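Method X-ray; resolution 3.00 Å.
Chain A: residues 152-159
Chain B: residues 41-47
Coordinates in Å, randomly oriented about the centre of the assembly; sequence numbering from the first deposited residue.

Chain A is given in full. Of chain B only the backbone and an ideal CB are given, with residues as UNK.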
# COMPACT_ATOMS: atom_id res chain seq x y z
N ALA A 152 -13.77 2.88 -6.10
CA ALA A 152 -12.76 1.95 -6.56
C ALA A 152 -13.45 0.94 -7.44
O ALA A 152 -14.56 0.53 -7.13
CB ALA A 152 -12.10 1.26 -5.39
N PRO A 153 -12.80 0.51 -8.53
CA PRO A 153 -11.49 0.95 -8.99
C PRO A 153 -11.55 2.39 -9.46
O PRO A 153 -12.64 2.89 -9.77
CB PRO A 153 -11.20 0.02 -10.16
CG PRO A 153 -12.52 -0.38 -10.66
CD PRO A 153 -13.37 -0.50 -9.44
N ALA A 154 -10.39 3.03 -9.51
CA ALA A 154 -10.29 4.47 -9.73
C ALA A 154 -11.15 5.00 -10.88
O ALA A 154 -11.64 6.12 -10.83
CB ALA A 154 -8.83 4.87 -9.93
N GLY A 155 -11.36 4.18 -11.91
CA GLY A 155 -12.12 4.63 -13.06
C GLY A 155 -13.51 5.13 -12.70
O GLY A 155 -13.95 6.19 -13.16
N VAL A 156 -14.19 4.35 -11.86
CA VAL A 156 -15.50 4.70 -11.34
C VAL A 156 -15.42 6.03 -10.61
O VAL A 156 -16.28 6.89 -10.77
CB VAL A 156 -16.01 3.62 -10.38
CG1 VAL A 156 -17.49 3.81 -10.10
CG2 VAL A 156 -15.75 2.23 -10.97
N GLY A 157 -14.35 6.20 -9.84
CA GLY A 157 -14.04 7.46 -9.19
C GLY A 157 -14.07 8.66 -10.12
O GLY A 157 -14.58 9.71 -9.73
N MET A 158 -13.51 8.53 -11.34
CA MET A 158 -13.54 9.62 -12.33
C MET A 158 -14.96 10.01 -12.71
O MET A 158 -15.31 11.19 -12.67
CB MET A 158 -12.82 9.26 -13.63
CG MET A 158 -11.42 9.85 -13.82
SD MET A 158 -11.15 11.62 -13.58
CE MET A 158 -12.62 12.26 -14.33
N ILE A 159 -15.76 9.01 -13.07
CA ILE A 159 -17.14 9.23 -13.49
C ILE A 159 -17.91 9.98 -12.40
O ILE A 159 -18.60 10.98 -12.68
CB ILE A 159 -17.83 7.89 -13.80
CG1 ILE A 159 -17.02 7.10 -14.84
CG2 ILE A 159 -19.25 8.10 -14.24
CD1 ILE A 159 -17.01 7.69 -16.24
N UNK B 41 -10.49 8.38 -22.22
CA UNK B 41 -10.70 6.95 -22.22
C UNK B 41 -9.98 6.36 -21.02
O UNK B 41 -8.82 6.69 -20.76
CB UNK B 41 -10.21 6.32 -23.53
N UNK B 42 -10.66 5.50 -20.28
CA UNK B 42 -10.11 4.95 -19.04
C UNK B 42 -10.02 3.44 -19.07
O UNK B 42 -10.97 2.76 -19.46
CB UNK B 42 -10.96 5.39 -17.85
N UNK B 43 -8.87 2.91 -18.66
CA UNK B 43 -8.75 1.50 -18.32
C UNK B 43 -8.35 1.47 -16.85
O UNK B 43 -7.32 2.03 -16.48
CB UNK B 43 -7.74 0.77 -19.21
N UNK B 44 -9.20 0.86 -16.03
CA UNK B 44 -8.99 0.81 -14.59
C UNK B 44 -9.20 -0.62 -14.12
O UNK B 44 -10.18 -1.25 -14.52
CB UNK B 44 -9.93 1.77 -13.86
N UNK B 45 -8.30 -1.14 -13.28
CA UNK B 45 -8.43 -2.52 -12.80
C UNK B 45 -7.90 -2.75 -11.40
O UNK B 45 -7.01 -2.02 -10.93
CB UNK B 45 -7.70 -3.47 -13.76
N UNK B 46 -8.45 -3.77 -10.75
CA UNK B 46 -8.03 -4.12 -9.40
C UNK B 46 -6.78 -4.97 -9.46
O UNK B 46 -5.89 -4.82 -8.62
CB UNK B 46 -9.14 -4.85 -8.65
N UNK B 47 -6.70 -5.87 -10.44
CA UNK B 47 -5.60 -6.83 -10.49
C UNK B 47 -4.71 -6.70 -11.73
O UNK B 47 -5.15 -6.90 -12.86
CB UNK B 47 -6.17 -8.25 -10.43

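Residues 41 to 45 of chain B form the end of a strand that runs past a helix that includes residues 155 to 159 of chain A and continues beyond them. The two axes come within 7.8 Å and their directions make an angle of 136°. Side chains alternate along a strand, and here 42 and 44 point toward chain A.

Position 41 has extended backbone angles, phi -122° and psi 133°. No atom of this stretch of chain A lies near its ideal CB, so the stretch sets no demand there. The angles are ordinary for a strand and do not call for a glycine. The deposited residue is Gly41(B), which makes no contact with this stretch.

At position 42 the CA-to-CB bond points toward chain A. The ideal CB of position 42 is 5.0 Å from CA of Gly155(A), which leaves room for a side chain to grow. The helix offers the bare CA of Gly155(A) and, one turn on, the CB of Met158(A). Both are apolar, so valine, leucine, isoleucine or methionine would suit. The deposited residue is Ile42(B), with chi1 m and chi2 t. Its two branches divide the surface: CG2 of Ile42(B) lies 3.9 Å from CA of Gly155(A), and CD1 of Ile42(B) lies 3.8 Å from CB of Met158(A). The sulfur end of Met158(A) leads away, so the contact is with the base of that side chain.

Position 43 points away, as the strand alternation predicts. This stretch of chain A cannot choose between side chains here; a beta-branched residue would fit the strand angles. It is Ile43(B); at its nearest, CB of Ile43(B) is 8.5 Å from CA of Gly155(A).

Position 44 again points toward chain A, and space is short. The ideal CB of position 44 is 3.4 Å from N of Gly155(A) and 4.3 Å from CB of Pro153(A). In the first turn of a helix, backbone NH groups lack the partners that later turns supply. N of Gly155(A) is such a donor. A small side chain with an acceptor is the best match: serine first, perhaps threonine, while alanine would fit but leave the donor unanswered. The deposited residue is Ser44(B), chi1 t. N of Gly155(A) donates a hydrogen bond to OG of Ser44(B) at 2.9 Å, with an angle of 148°. N of Ala154(A) is 3.3 Å from OG of Ser44(B), but the angle is poor and no bond is formed. A CB on Gly155(A) would lie 2.9 Å from CB of Ser44(B), a clash, so the glycine permits this close approach.

Position 45 points away, and many residues would do. It is Ala45(B), which meets chain A mainly through its backbone: N of Ala45(B) is 4.4 Å from CB of Pro153(A).

Position 46 leaves the strand. CB points sideways; a medium or long side chain, such as leucine, methionine, lysine or arginine, could turn back to the proline. CD of Arg46(B) lies 3.9 Å from CB of Pro153(A). Its guanidinium is hydrogen-bonded elsewhere in the structure.

Position 47 is out of reach of this stretch. It is Val47(B).

Chain B, residues 41-47: GIISARV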
# COMPACT_ATOMS: atom_id res chain seq x y z
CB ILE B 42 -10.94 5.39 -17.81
CG1 ILE B 42 -10.94 6.91 -17.67
CG2 ILE B 42 -10.43 4.70 -16.53
CD1 ILE B 42 -12.08 7.47 -16.86
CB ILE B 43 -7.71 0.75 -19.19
CG1 ILE B 43 -8.01 0.90 -20.68
CG2 ILE B 43 -7.68 -0.73 -18.83
CD1 ILE B 43 -9.30 0.24 -21.13
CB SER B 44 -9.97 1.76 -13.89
OG SER B 44 -9.62 1.96 -12.53
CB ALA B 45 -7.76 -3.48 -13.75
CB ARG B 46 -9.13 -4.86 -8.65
CG ARG B 46 -10.46 -4.09 -8.53
CD ARG B 46 -10.36 -2.85 -7.65
NE ARG B 46 -9.71 -3.13 -6.37
CZ ARG B 46 -10.26 -3.81 -5.37
NH1 ARG B 46 -11.48 -4.32 -5.48
NH2 ARG B 46 -9.58 -4.00 -4.25
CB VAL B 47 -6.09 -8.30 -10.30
CG1 VAL B 47 -4.93 -9.30 -10.44
CG2 VAL B 47 -6.78 -8.47 -8.94
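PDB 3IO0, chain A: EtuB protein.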